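Local coordinates for protein 2-hydroxyisocaproyl-CoA dehydratase activator (Clostridium difficile, PDB 4EHU) that activates (R)-2-hydroxyisocaproyl-CoA dehydratase in leucine fermentation by transferring one electron to it, coupled to ATP hydrolysis, as a homodimer sharing one [4Fe-4S] cluster, at residues 1-6 against 248-253; 93-97 against 108-112; 208-213 against 232-237. One frame throughout, in Å; residues are numbered along the deposited sequence.

Contact 1: 1-6 against 248-253; sequences MYTMGL and AALYAF
Residues 2-6 are extended, with phi near -125° and psi between 133° and 162°. Residues 248-253 are one part of helix 243-261. The helix lies across one face of the strand. The two axes approach to 5.9 Å, and their N-to-C directions differ by 141°, so they run roughly antiparallel. Met-1 points toward the helix with chi1 p, chi2 t and chi3 p. Its SD sits 3.8 Å from Phe-253 CD1 and 5.0 Å from the ring centroid, an oblique Met-aromatic contact. Tyr-2 points away. Thr-3 points toward the helix in the p rotamer. Its OG1 donates a hydrogen bond to Ala-249 O at 2.9 Å. That carbonyl also accepts the helical bond from Phe-253 N, 2.9 Å from Ala-249 O. Thr-3 CB packs 3.6 Å from Ala-252 CB, and Thr-3 CG2 lies 3.6 Å from Phe-253 N. Met-4 points away and packs on Leu-43, Leu-46 and Tyr-47 of helix 38-50, but its O still lies 3.7 Å from Ala-252 CB. Gly-5 marks the tightest backbone approach, with its CA 3.8 Å from Ala-249 CA, 3.5 Å from Ala-249 N and 3.6 Å from Ala-248 CB. A CB on Gly-5 would clash with both alanines. Leu-6 points away and its side chain touches Val-42 of helix 38-50. The strand is thus covered by a helix on each face, as in the alpha/beta domains of the actin fold. Small residues let the helix sit this close: glycine on the strand and alanines on the helix. The single side-chain hydrogen bond adds a polar tie to an otherwise mostly apolar interface.

Contact 2: 93-97 against 108-112; sequences ETRTI and LKLDN
Three backbone hydrogen bonds hold the two segments as antiparallel strands. Ile-97 and Leu-108 form a hydrogen-bonded pair: Ile-97 N to Leu-108 O and Leu-108 N to Ile-97 O are both 2.8 Å. Leu-110 N donates to Arg-95 O at 2.9 Å. Between them, Thr-96 and Lys-109 form a non-hydrogen-bonded pair with CA atoms 4.7 Å apart. Here Thr-96 CA lies 3.3 Å from Leu-108 O and Lys-109 CA 3.4 Å from Arg-95 O, both CA-H...O contacts. One water joins their side chains, 2.9 Å from Thr-96 OG1 and 2.9 Å from Lys-109 NZ. Thr-96 OG1 also bonds to Gln-207 O. Arg-95 has chi1 and chi2 both m and chi3 t, and one face of its guanidinium lies against Asp-111 O and Asn-112 CA, just past the strand end. NE and NH2 of Arg-95 each make a weak bond of 2.8 Å to Asn-112 OD1, and Arg-95 NH1 donates to Thr-94 O at 3.1 Å. On the other face of the sheet, Ile-97 CB is 4.1 Å from Leu-108 CB. Ile-97 CD1 meets Leu-110 CD1 at 3.7 Å, with Leu-110 in the m,t rotamer. Helix 79-90 lies over Ile-97 and Leu-110. This is the open end of the beta hairpin 96-100/105-110, whose connection carries the ATP-binding residues Gly-102, Gln-103 and Asp-104. The chemistry divides by face: apolar toward the helix, hydrated and polar on the face of Thr-96 and Lys-109.

Contact 3: 208-213 against 232-237; sequences RNVVMV and TEIIVP
Val, Ile and Met side chains form the centre where strand 210-213 meets the short, weakly bonded strand 234-235. The segments run parallel in sense, their end-to-end directions 44° apart. On one face, Val-210 CG1 lies 4.1 Å from Ile-234 CG1, and Met-212 CB lies 3.9 Å from Ile-234 CG2. Helix 220-230 closes this face, with Met-226 on both Met-212 and Ile-234. On the other face, Val-211 CG2 is 4.2 Å from Ile-235 CB, and Val-211 CG1 is 3.9 Å from Pro-237 CD. Val-210 and Val-211 are both t; Ile-234 and Ile-235 are both m,t. The nearest CA atoms pair Val-211 with Ile-235 at 4.7 Å. Ile-235 bonds on both sides of Val-211: its N donates to Val-210 O at 2.8 Å, and Met-212 N donates to Ile-235 O at 3.0 Å. The strands then part around Pro-237, whose CD is 3.2 Å from Met-212 O. At the other end the contact turns polar. A cis peptide bond precedes Asn-209. A water lies 2.8 Å from Val-210 N and 2.7 Å from Glu-233 O, filling the gap between the strands. Arg-208 NH2 and Glu-233 OE1 form a long salt bridge of 3.7 Å at the exposed edge. Helix 220-230 joins the strands in a beta-alpha-beta crossover. Such a unit belongs to the nucleotide-binding domains of actin-like ATPases; ATP-binding Gly-215 lies two residues beyond the end of the first strand.

In the fold
Contacts 2 and 3 are neighbours in one five-stranded mixed sheet, with centres 10 Å apart. Strands 96-100 and 210-213 lie side by side there. Thr-96 O and Val-211 N, 2.9 Å apart, probably form a hydrogen bond that joins the two contacts. Contact 1 belongs to the other five-stranded sheet, which has the same 3-2-1-4-5 order. Its centre is 22 Å from that of contact 2 and 24 Å from that of contact 3. Contacts 2 and 3 follow in series within the chain span that contact 1 closes. Helix 243-261 thus returns the chain to its first strand. The two similar sheets fit the actin fold, with ATP-binding residues contributed from both.

Contact 1: 1-6 against 248-253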
ATOM      1  N   MET A   1      44.596   4.486  10.850  1.00 44.84           N
ATOM      2  CA  MET A   1      43.390   4.816  11.660  1.00 43.65           C
ATOM      3  C   MET A   1      42.215   4.009  11.136  1.00 40.17           C
ATOM      4  O   MET A   1      42.205   3.612   9.976  1.00 37.96           O
ATOM      5  CB  MET A   1      43.054   6.308  11.552  1.00 41.74           C
ATOM      6  CG  MET A   1      42.247   6.660  10.282  1.00 40.50           C
ATOM      7  SD  MET A   1      41.375   8.232  10.424  1.00 49.63           S
ATOM      8  CE  MET A   1      42.730   9.306  10.906  1.00 43.36           C
ATOM      9  N   TYR A   2      41.223   3.770  11.983  1.00 32.82           N
ATOM     10  CA  TYR A   2      39.974   3.164  11.519  1.00 35.91           C
ATOM     11  C   TYR A   2      38.811   4.090  11.787  1.00 33.76           C
ATOM     12  O   TYR A   2      38.768   4.758  12.815  1.00 33.50           O
ATOM     13  CB  TYR A   2      39.722   1.836  12.228  1.00 35.86           C
ATOM     14  CG  TYR A   2      40.788   0.806  11.971  1.00 33.87           C
ATOM     15  CD1 TYR A   2      40.717  -0.024  10.862  1.00 44.85           C
ATOM     16  CD2 TYR A   2      41.884   0.674  12.833  1.00 34.15           C
ATOM     17  CE1 TYR A   2      41.694  -0.973  10.617  1.00 45.94           C
ATOM     18  CE2 TYR A   2      42.856  -0.267  12.594  1.00 42.95           C
ATOM     19  CZ  TYR A   2      42.760  -1.087  11.483  1.00 41.42           C
ATOM     20  OH  TYR A   2      43.733  -2.026  11.242  1.00 44.37           O
ATOM     21  N   THR A   3      37.856   4.131  10.864  1.00 31.08           N
ATOM     22  CA  THR A   3      36.577   4.774  11.134  1.00 30.84           C
ATOM     23  C   THR A   3      35.449   3.792  10.840  1.00 30.51           C
ATOM     24  O   THR A   3      35.654   2.787  10.169  1.00 28.81           O
ATOM     25  CB  THR A   3      36.399   6.044  10.303  1.00 29.02           C
ATOM     26  OG1 THR A   3      36.444   5.722   8.904  1.00 27.17           O
ATOM     27  CG2 THR A   3      37.509   7.065  10.679  1.00 27.30           C
ATOM     28  N   MET A   4      34.266   4.079  11.363  1.00 27.38           N
ATOM     29  CA  MET A   4      33.124   3.184  11.192  1.00 26.65           C
ATOM     30  C   MET A   4      31.890   3.948  10.741  1.00 27.46           C
ATOM     31  O   MET A   4      31.633   5.052  11.207  1.00 27.33           O
ATOM     32  CB  MET A   4      32.815   2.480  12.512  1.00 29.99           C
ATOM     33  CG  MET A   4      31.694   1.465  12.417  1.00 32.40           C
ATOM     34  SD  MET A   4      31.480   0.544  13.949  1.00 45.67           S
ATOM     35  CE  MET A   4      32.725  -0.730  13.762  1.00 84.11           C
ATOM     36  N   GLY A   5      31.139   3.337   9.826  1.00 25.43           N
ATOM     37  CA  GLY A   5      29.842   3.832   9.393  1.00 26.15           C
ATOM     38  C   GLY A   5      28.760   2.814   9.725  1.00 27.88           C
ATOM     39  O   GLY A   5      28.948   1.621   9.518  1.00 26.49           O
ATOM     40  N   LEU A   6      27.645   3.288  10.270  1.00 26.30           N
ATOM     41  CA  LEU A   6      26.492   2.442  10.557  1.00 26.80           C
ATOM     42  C   LEU A   6      25.299   3.022   9.825  1.00 28.30           C
ATOM     43  O   LEU A   6      25.075   4.223   9.879  1.00 25.72           O
ATOM     44  CB  LEU A   6      26.201   2.406  12.058  1.00 28.30           C
ATOM     45  CG  LEU A   6      27.224   1.691  12.939  1.00 54.90           C
ATOM     46  CD1 LEU A   6      26.856   1.871  14.405  1.00 67.15           C
ATOM     47  CD2 LEU A   6      27.310   0.216  12.576  1.00 59.34           C
ATOM     48  N   ALA A 248      28.858   6.810   5.373  1.00 19.41           N
ATOM     49  CA  ALA A 248      29.014   7.199   6.780  1.00 22.52           C
ATOM     50  C   ALA A 248      30.473   7.029   7.246  1.00 25.38           C
ATOM     51  O   ALA A 248      31.030   7.897   7.933  1.00 22.01           O
ATOM     52  CB  ALA A 248      28.060   6.389   7.676  1.00 21.75           C
ATOM     53  N   ALA A 249      31.106   5.921   6.867  1.00 22.60           N
ATOM     54  CA  ALA A 249      32.490   5.661   7.287  1.00 23.96           C
ATOM     55  C   ALA A 249      33.434   6.710   6.690  1.00 26.78           C
ATOM     56  O   ALA A 249      34.419   7.091   7.301  1.00 25.43           O
ATOM     57  CB  ALA A 249      32.923   4.240   6.885  1.00 22.24           C
ATOM     58  N   LEU A 250      33.109   7.190   5.497  1.00 22.61           N
ATOM     59  CA  LEU A 250      33.922   8.194   4.826  1.00 24.30           C
ATOM     60  C   LEU A 250      33.731   9.563   5.477  1.00 26.71           C
ATOM     61  O   LEU A 250      34.696  10.319   5.638  1.00 26.21           O
ATOM     62  CB  LEU A 250      33.564   8.258   3.339  1.00 22.88           C
ATOM     63  CG  LEU A 250      34.132   7.107   2.519  1.00 19.70           C
ATOM     64  CD1 LEU A 250      33.337   6.947   1.205  1.00 20.90           C
ATOM     65  CD2 LEU A 250      35.604   7.351   2.240  1.00 23.58           C
ATOM     66  N   TYR A 251      32.502   9.894   5.862  1.00 22.46           N
ATOM     67  CA  TYR A 251      32.285  11.127   6.611  1.00 23.29           C
ATOM     68  C   TYR A 251      32.976  11.017   7.958  1.00 24.58           C
ATOM     69  O   TYR A 251      33.430  12.012   8.497  1.00 26.17           O
ATOM     70  CB  TYR A 251      30.808  11.440   6.820  1.00 24.05           C
ATOM     71  CG  TYR A 251      30.181  12.041   5.599  1.00 24.48           C
ATOM     72  CD1 TYR A 251      30.659  13.229   5.067  1.00 25.66           C
ATOM     73  CD2 TYR A 251      29.120  11.413   4.959  1.00 25.28           C
ATOM     74  CE1 TYR A 251      30.118  13.767   3.938  1.00 26.37           C
ATOM     75  CE2 TYR A 251      28.556  11.956   3.854  1.00 24.95           C
ATOM     76  CZ  TYR A 251      29.057  13.129   3.331  1.00 28.96           C
ATOM     77  OH  TYR A 251      28.486  13.667   2.198  1.00 27.86           O
ATOM     78  N   ALA A 252      33.050   9.808   8.497  1.00 23.55           N
ATOM     79  CA  ALA A 252      33.728   9.604   9.781  1.00 28.09           C
ATOM     80  C   ALA A 252      35.221   9.861   9.620  1.00 22.87           C
ATOM     81  O   ALA A 252      35.864  10.439  10.502  1.00 26.77           O
ATOM     82  CB  ALA A 252      33.470   8.188  10.287  1.00 26.63           C
ATOM     83  N   PHE A 253      35.775   9.404   8.502  1.00 25.64           N
ATOM     84  CA  PHE A 253      37.153   9.675   8.151  1.00 27.20           C
ATOM     85  C   PHE A 253      37.370  11.179   8.011  1.00 26.23           C
ATOM     86  O   PHE A 253      38.374  11.694   8.507  1.00 29.14           O
ATOM     87  CB  PHE A 253      37.524   8.940   6.856  1.00 26.07           C
ATOM     88  CG  PHE A 253      38.890   9.295   6.317  1.00 29.41           C
ATOM     89  CD1 PHE A 253      40.044   8.763   6.886  1.00 31.34           C
ATOM     90  CD2 PHE A 253      39.014  10.140   5.228  1.00 35.61           C
ATOM     91  CE1 PHE A 253      41.287   9.073   6.384  1.00 34.80           C
ATOM     92  CE2 PHE A 253      40.260  10.459   4.719  1.00 37.37           C
ATOM     93  CZ  PHE A 253      41.399   9.919   5.295  1.00 36.18           C
TER

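Contact 2: 93-97 against 108-112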
ATOM      1  N   GLU A  93      31.751   9.374 -12.002  1.00 28.42           N
ATOM      2  CA  GLU A  93      30.862   9.984 -12.978  1.00 25.45           C
ATOM      3  C   GLU A  93      29.404   9.621 -12.692  1.00 21.57           C
ATOM      4  O   GLU A  93      28.606   9.537 -13.613  1.00 25.31           O
ATOM      5  CB  GLU A  93      31.223   9.511 -14.385  1.00 34.72           C
ATOM      6  CG  GLU A  93      32.704   9.646 -14.703  1.00 50.85           C
ATOM      7  CD  GLU A  93      33.208  11.051 -14.486  1.00 68.93           C
ATOM      8  OE1 GLU A  93      32.436  12.003 -14.723  1.00 76.64           O
ATOM      9  OE2 GLU A  93      34.372  11.206 -14.064  1.00 75.24           O
ATOM     10  N   THR A  94      29.068   9.408 -11.422  1.00 24.75           N
ATOM     11  CA  THR A  94      27.673   9.096 -11.076  1.00 22.41           C
ATOM     12  C   THR A  94      26.800  10.358 -11.026  1.00 20.67           C
ATOM     13  O   THR A  94      27.159  11.347 -10.378  1.00 25.01           O
ATOM     14  CB  THR A  94      27.568   8.381  -9.717  1.00 20.71           C
ATOM     15  OG1 THR A  94      28.201   7.104  -9.783  1.00 23.24           O
ATOM     16  CG2 THR A  94      26.092   8.162  -9.357  1.00 24.61           C
ATOM     17  N   ARG A  95      25.640  10.310 -11.688  1.00 20.51           N
ATOM     18  CA  ARG A  95      24.717  11.450 -11.708  1.00 23.77           C
ATOM     19  C   ARG A  95      23.298  11.096 -11.266  1.00 19.72           C
ATOM     20  O   ARG A  95      22.532  11.987 -10.878  1.00 20.81           O
ATOM     21  CB  ARG A  95      24.672  12.092 -13.092  1.00 27.48           C
ATOM     22  CG  ARG A  95      26.034  12.599 -13.597  1.00 28.66           C
ATOM     23  CD  ARG A  95      26.520  13.821 -12.849  1.00 41.16           C
ATOM     24  NE  ARG A  95      27.782  14.327 -13.387  1.00 60.45           N
ATOM     25  CZ  ARG A  95      28.990  13.978 -12.947  1.00 62.17           C
ATOM     26  NH1 ARG A  95      29.128  13.117 -11.950  1.00 44.57           N
ATOM     27  NH2 ARG A  95      30.075  14.497 -13.506  1.00 73.01           N
ATOM     28  N   THR A  96      22.931   9.813 -11.307  1.00 18.49           N
ATOM     29  CA  THR A  96      21.640   9.393 -10.784  1.00 14.99           C
ATOM     30  C   THR A  96      21.841   8.216  -9.837  1.00 16.51           C
ATOM     31  O   THR A  96      22.500   7.244 -10.205  1.00 18.70           O
ATOM     32  CB  THR A  96      20.699   8.973 -11.942  1.00 17.64           C
ATOM     33  OG1 THR A  96      20.663  10.026 -12.918  1.00 21.98           O
ATOM     34  CG2 THR A  96      19.301   8.694 -11.414  1.00 19.17           C
ATOM     35  N   ILE A  97      21.332   8.319  -8.610  1.00 15.60           N
ATOM     36  CA  ILE A  97      21.377   7.195  -7.668  1.00 13.12           C
ATOM     37  C   ILE A  97      19.958   6.768  -7.330  1.00 15.76           C
ATOM     38  O   ILE A  97      19.129   7.580  -6.953  1.00 18.25           O
ATOM     39  CB  ILE A  97      22.129   7.557  -6.362  1.00 14.82           C
ATOM     40  CG1 ILE A  97      23.588   7.870  -6.685  1.00 16.59           C
ATOM     41  CG2 ILE A  97      22.050   6.400  -5.351  1.00 17.30           C
ATOM     42  CD1 ILE A  97      24.380   8.390  -5.443  1.00 16.71           C
ATOM     43  N   LEU A 108      18.112  10.145  -6.375  1.00 16.57           N
ATOM     44  CA  LEU A 108      18.956  11.308  -6.180  1.00 16.05           C
ATOM     45  C   LEU A 108      19.544  11.700  -7.506  1.00 17.57           C
ATOM     46  O   LEU A 108      20.086  10.837  -8.248  1.00 18.64           O
ATOM     47  CB  LEU A 108      20.126  10.968  -5.238  1.00 18.06           C
ATOM     48  CG  LEU A 108      19.844  10.781  -3.746  1.00 25.36           C
ATOM     49  CD1 LEU A 108      19.014   9.538  -3.473  1.00 23.44           C
ATOM     50  CD2 LEU A 108      21.209  10.708  -3.008  1.00 21.77           C
ATOM     51  N   LYS A 109      19.482  12.983  -7.811  1.00 18.48           N
ATOM     52  CA  LYS A 109      20.214  13.519  -8.939  1.00 19.76           C
ATOM     53  C   LYS A 109      21.359  14.338  -8.379  1.00 21.79           C
ATOM     54  O   LYS A 109      21.164  15.174  -7.503  1.00 21.45           O
ATOM     55  CB  LYS A 109      19.318  14.392  -9.825  1.00 21.52           C
ATOM     56  CG  LYS A 109      20.078  15.109 -10.920  1.00 23.29           C
ATOM     57  CD  LYS A 109      19.144  15.870 -11.855  1.00 42.48           C
ATOM     58  CE  LYS A 109      19.657  15.885 -13.280  1.00 57.18           C
ATOM     59  NZ  LYS A 109      18.999  14.842 -14.117  1.00 53.66           N
ATOM     60  N   LEU A 110      22.565  14.086  -8.869  1.00 19.00           N
ATOM     61  CA  LEU A 110      23.751  14.766  -8.357  1.00 21.52           C
ATOM     62  C   LEU A 110      24.341  15.673  -9.424  1.00 24.19           C
ATOM     63  O   LEU A 110      24.219  15.386 -10.620  1.00 25.14           O
ATOM     64  CB  LEU A 110      24.827  13.743  -7.972  1.00 20.92           C
ATOM     65  CG  LEU A 110      24.377  12.634  -7.026  1.00 23.48           C
ATOM     66  CD1 LEU A 110      25.562  11.706  -6.705  1.00 26.14           C
ATOM     67  CD2 LEU A 110      23.788  13.228  -5.750  1.00 22.29           C
ATOM     68  N   ASP A 111      25.000  16.743  -8.990  1.00 22.64           N
ATOM     69  CA  ASP A 111      25.743  17.605  -9.907  1.00 31.31           C
ATOM     70  C   ASP A 111      27.127  17.011 -10.136  1.00 27.08           C
ATOM     71  O   ASP A 111      27.401  15.906  -9.683  1.00 28.23           O
ATOM     72  CB  ASP A 111      25.831  19.060  -9.412  1.00 29.46           C
ATOM     73  CG  ASP A 111      26.639  19.233  -8.110  1.00 27.21           C
ATOM     74  OD1 ASP A 111      27.342  18.316  -7.644  1.00 25.04           O
ATOM     75  OD2 ASP A 111      26.556  20.324  -7.513  1.00 28.74           O
ATOM     76  N   ASN A 112      27.995  17.754 -10.808  1.00 29.28           N
ATOM     77  CA  ASN A 112      29.320  17.230 -11.148  1.00 43.32           C
ATOM     78  C   ASN A 112      30.229  17.114  -9.930  1.00 40.82           C
ATOM     79  O   ASN A 112      31.325  16.559 -10.010  1.00 32.62           O
ATOM     80  CB  ASN A 112      29.973  18.093 -12.227  1.00 67.64           C
ATOM     81  CG  ASN A 112      29.278  17.961 -13.568  1.00 83.44           C
ATOM     82  OD1 ASN A 112      28.687  16.925 -13.870  1.00 79.56           O
ATOM     83  ND2 ASN A 112      29.341  19.008 -14.381  1.00 95.77           N
TER
HETATM   84  O   HOH W   1      19.116  12.421 -12.512  1.00 45.04           O

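Contact 3: 208-213 against 232-237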
ATOM      1  N   ARG A 208      23.292   9.610 -16.862  1.00 25.37           N
ATOM      2  CA  ARG A 208      24.363   8.650 -16.591  1.00 24.39           C
ATOM      3  C   ARG A 208      25.515   9.312 -15.824  1.00 24.83           C
ATOM      4  O   ARG A 208      25.766  10.499 -15.989  1.00 27.56           O
ATOM      5  CB  ARG A 208      24.884   8.065 -17.901  1.00 26.89           C
ATOM      6  CG  ARG A 208      23.802   7.437 -18.737  1.00 39.50           C
ATOM      7  CD  ARG A 208      24.372   6.809 -19.998  1.00 51.36           C
ATOM      8  NE  ARG A 208      25.067   5.558 -19.709  1.00 68.56           N
ATOM      9  CZ  ARG A 208      25.653   4.801 -20.630  1.00 76.45           C
ATOM     10  NH1 ARG A 208      25.636   5.172 -21.901  1.00 79.19           N
ATOM     11  NH2 ARG A 208      26.260   3.673 -20.282  1.00 75.32           N
ATOM     12  N   ASN A 209      26.227   8.546 -15.001  1.00 23.01           N
ATOM     13  CA  ASN A 209      25.968   7.128 -14.804  1.00 23.77           C
ATOM     14  C   ASN A 209      24.838   6.945 -13.812  1.00 21.29           C
ATOM     15  O   ASN A 209      24.714   7.720 -12.859  1.00 20.67           O
ATOM     16  CB  ASN A 209      27.202   6.430 -14.245  1.00 21.12           C
ATOM     17  CG  ASN A 209      28.301   6.260 -15.284  1.00 24.05           C
ATOM     18  OD1 ASN A 209      28.022   5.972 -16.445  1.00 28.46           O
ATOM     19  ND2 ASN A 209      29.547   6.427 -14.866  1.00 26.53           N
ATOM     20  N   VAL A 210      24.022   5.919 -14.047  1.00 19.87           N
ATOM     21  CA  VAL A 210      22.908   5.584 -13.170  1.00 17.97           C
ATOM     22  C   VAL A 210      23.357   4.427 -12.311  1.00 20.02           C
ATOM     23  O   VAL A 210      23.809   3.396 -12.830  1.00 20.89           O
ATOM     24  CB  VAL A 210      21.662   5.173 -13.979  1.00 18.92           C
ATOM     25  CG1 VAL A 210      20.513   4.814 -13.054  1.00 17.31           C
ATOM     26  CG2 VAL A 210      21.276   6.285 -14.940  1.00 19.02           C
ATOM     27  N   VAL A 211      23.256   4.592 -10.999  1.00 16.24           N
ATOM     28  CA  VAL A 211      23.696   3.568 -10.077  1.00 17.40           C
ATOM     29  C   VAL A 211      22.552   3.152  -9.180  1.00 16.74           C
ATOM     30  O   VAL A 211      21.850   4.001  -8.643  1.00 17.90           O
ATOM     31  CB  VAL A 211      24.850   4.086  -9.192  1.00 17.28           C
ATOM     32  CG1 VAL A 211      25.219   3.044  -8.119  1.00 20.54           C
ATOM     33  CG2 VAL A 211      26.071   4.458 -10.079  1.00 17.81           C
ATOM     34  N   MET A 212      22.352   1.850  -9.016  0.51 16.01           N
ATOM     35  CA  MET A 212      21.368   1.367  -8.049  0.51 13.44           C
ATOM     36  C   MET A 212      22.052   0.835  -6.789  0.51 19.25           C
ATOM     37  O   MET A 212      23.048   0.115  -6.851  0.51 17.28           O
ATOM     38  CB  MET A 212      20.459   0.280  -8.627  0.51 17.82           C
ATOM     39  CG  MET A 212      19.291  -0.055  -7.687  0.51 15.26           C
ATOM     40  SD  MET A 212      18.165  -1.320  -8.293  0.51 20.08           S
ATOM     41  CE  MET A 212      17.810  -0.569  -9.880  0.51  7.91           C
ATOM     42  N   VAL A 213      21.487   1.209  -5.647  1.00 16.57           N
ATOM     43  CA  VAL A 213      21.957   0.774  -4.347  1.00 17.65           C
ATOM     44  C   VAL A 213      20.757   0.371  -3.479  1.00 16.18           C
ATOM     45  O   VAL A 213      19.596   0.435  -3.924  1.00 16.90           O
ATOM     46  CB  VAL A 213      22.728   1.918  -3.640  1.00 15.39           C
ATOM     47  CG1 VAL A 213      23.882   2.351  -4.528  1.00 16.90           C
ATOM     48  CG2 VAL A 213      21.790   3.099  -3.333  1.00 17.99           C
ATOM     49  N   THR A 232      18.141   2.615 -19.946  1.00 20.68           N
ATOM     50  CA  THR A 232      19.497   3.088 -19.659  1.00 22.22           C
ATOM     51  C   THR A 232      20.241   1.983 -18.929  1.00 20.95           C
ATOM     52  O   THR A 232      19.624   1.257 -18.133  1.00 21.22           O
ATOM     53  CB  THR A 232      19.443   4.340 -18.748  1.00 26.39           C
ATOM     54  OG1 THR A 232      18.574   5.315 -19.337  1.00 30.22           O
ATOM     55  CG2 THR A 232      20.808   4.933 -18.542  1.00 26.77           C
ATOM     56  N   GLU A 233      21.541   1.850 -19.191  1.00 23.72           N
ATOM     57  CA  GLU A 233      22.385   0.930 -18.423  1.00 22.81           C
ATOM     58  C   GLU A 233      22.411   1.372 -16.968  1.00 20.91           C
ATOM     59  O   GLU A 233      22.430   2.567 -16.679  1.00 23.97           O
ATOM     60  CB  GLU A 233      23.821   0.906 -18.953  1.00 27.33           C
ATOM     61  CG  GLU A 233      23.949   0.310 -20.346  1.00 63.63           C
ATOM     62  CD  GLU A 233      25.322  -0.282 -20.601  1.00 76.94           C
ATOM     63  OE1 GLU A 233      26.241  -0.029 -19.794  1.00 80.49           O
ATOM     64  OE2 GLU A 233      25.479  -1.008 -21.603  1.00 82.33           O
ATOM     65  N   ILE A 234      22.394   0.400 -16.064  1.00 19.07           N
ATOM     66  CA  ILE A 234      22.505   0.676 -14.638  1.00 19.65           C
ATOM     67  C   ILE A 234      23.708  -0.037 -14.065  1.00 18.03           C
ATOM     68  O   ILE A 234      23.931  -1.231 -14.330  1.00 22.64           O
ATOM     69  CB  ILE A 234      21.245   0.207 -13.897  1.00 18.10           C
ATOM     70  CG1 ILE A 234      20.053   1.006 -14.389  1.00 17.19           C
ATOM     71  CG2 ILE A 234      21.422   0.396 -12.373  1.00 19.74           C
ATOM     72  CD1 ILE A 234      18.737   0.624 -13.703  1.00 18.74           C
ATOM     73  N   ILE A 235      24.501   0.691 -13.291  1.00 16.54           N
ATOM     74  CA  ILE A 235      25.664   0.130 -12.639  1.00 18.08           C
ATOM     75  C   ILE A 235      25.268  -0.225 -11.221  1.00 19.08           C
ATOM     76  O   ILE A 235      24.573   0.547 -10.558  1.00 18.30           O
ATOM     77  CB  ILE A 235      26.827   1.136 -12.610  1.00 20.53           C
ATOM     78  CG1 ILE A 235      27.250   1.488 -14.039  1.00 23.21           C
ATOM     79  CG2 ILE A 235      28.008   0.571 -11.814  1.00 24.19           C
ATOM     80  CD1 ILE A 235      28.228   2.664 -14.113  1.00 26.69           C
ATOM     81  N   VAL A 236      25.675  -1.398 -10.762  1.00 18.78           N
ATOM     82  CA  VAL A 236      25.435  -1.807  -9.393  1.00 19.99           C
ATOM     83  C   VAL A 236      26.802  -2.082  -8.738  1.00 19.29           C
ATOM     84  O   VAL A 236      27.605  -2.848  -9.267  1.00 21.12           O
ATOM     85  CB  VAL A 236      24.553  -3.076  -9.313  1.00 24.73           C
ATOM     86  CG1 VAL A 236      24.255  -3.435  -7.855  1.00 22.89           C
ATOM     87  CG2 VAL A 236      23.230  -2.877 -10.067  1.00 21.73           C
ATOM     88  N   PRO A 237      27.082  -1.452  -7.595  1.00 18.53           N
ATOM     89  CA  PRO A 237      28.343  -1.734  -6.891  1.00 21.42           C
ATOM     90  C   PRO A 237      28.400  -3.184  -6.460  1.00 21.02           C
ATOM     91  O   PRO A 237      27.376  -3.861  -6.484  1.00 22.39           O
ATOM     92  CB  PRO A 237      28.270  -0.840  -5.643  1.00 22.53           C
ATOM     93  CG  PRO A 237      27.156   0.137  -5.906  1.00 22.53           C
ATOM     94  CD  PRO A 237      26.210  -0.524  -6.853  1.00 19.73           C
TER
HETATM   95  O   HOH W   2      24.361   4.493 -16.477  1.00 23.24           O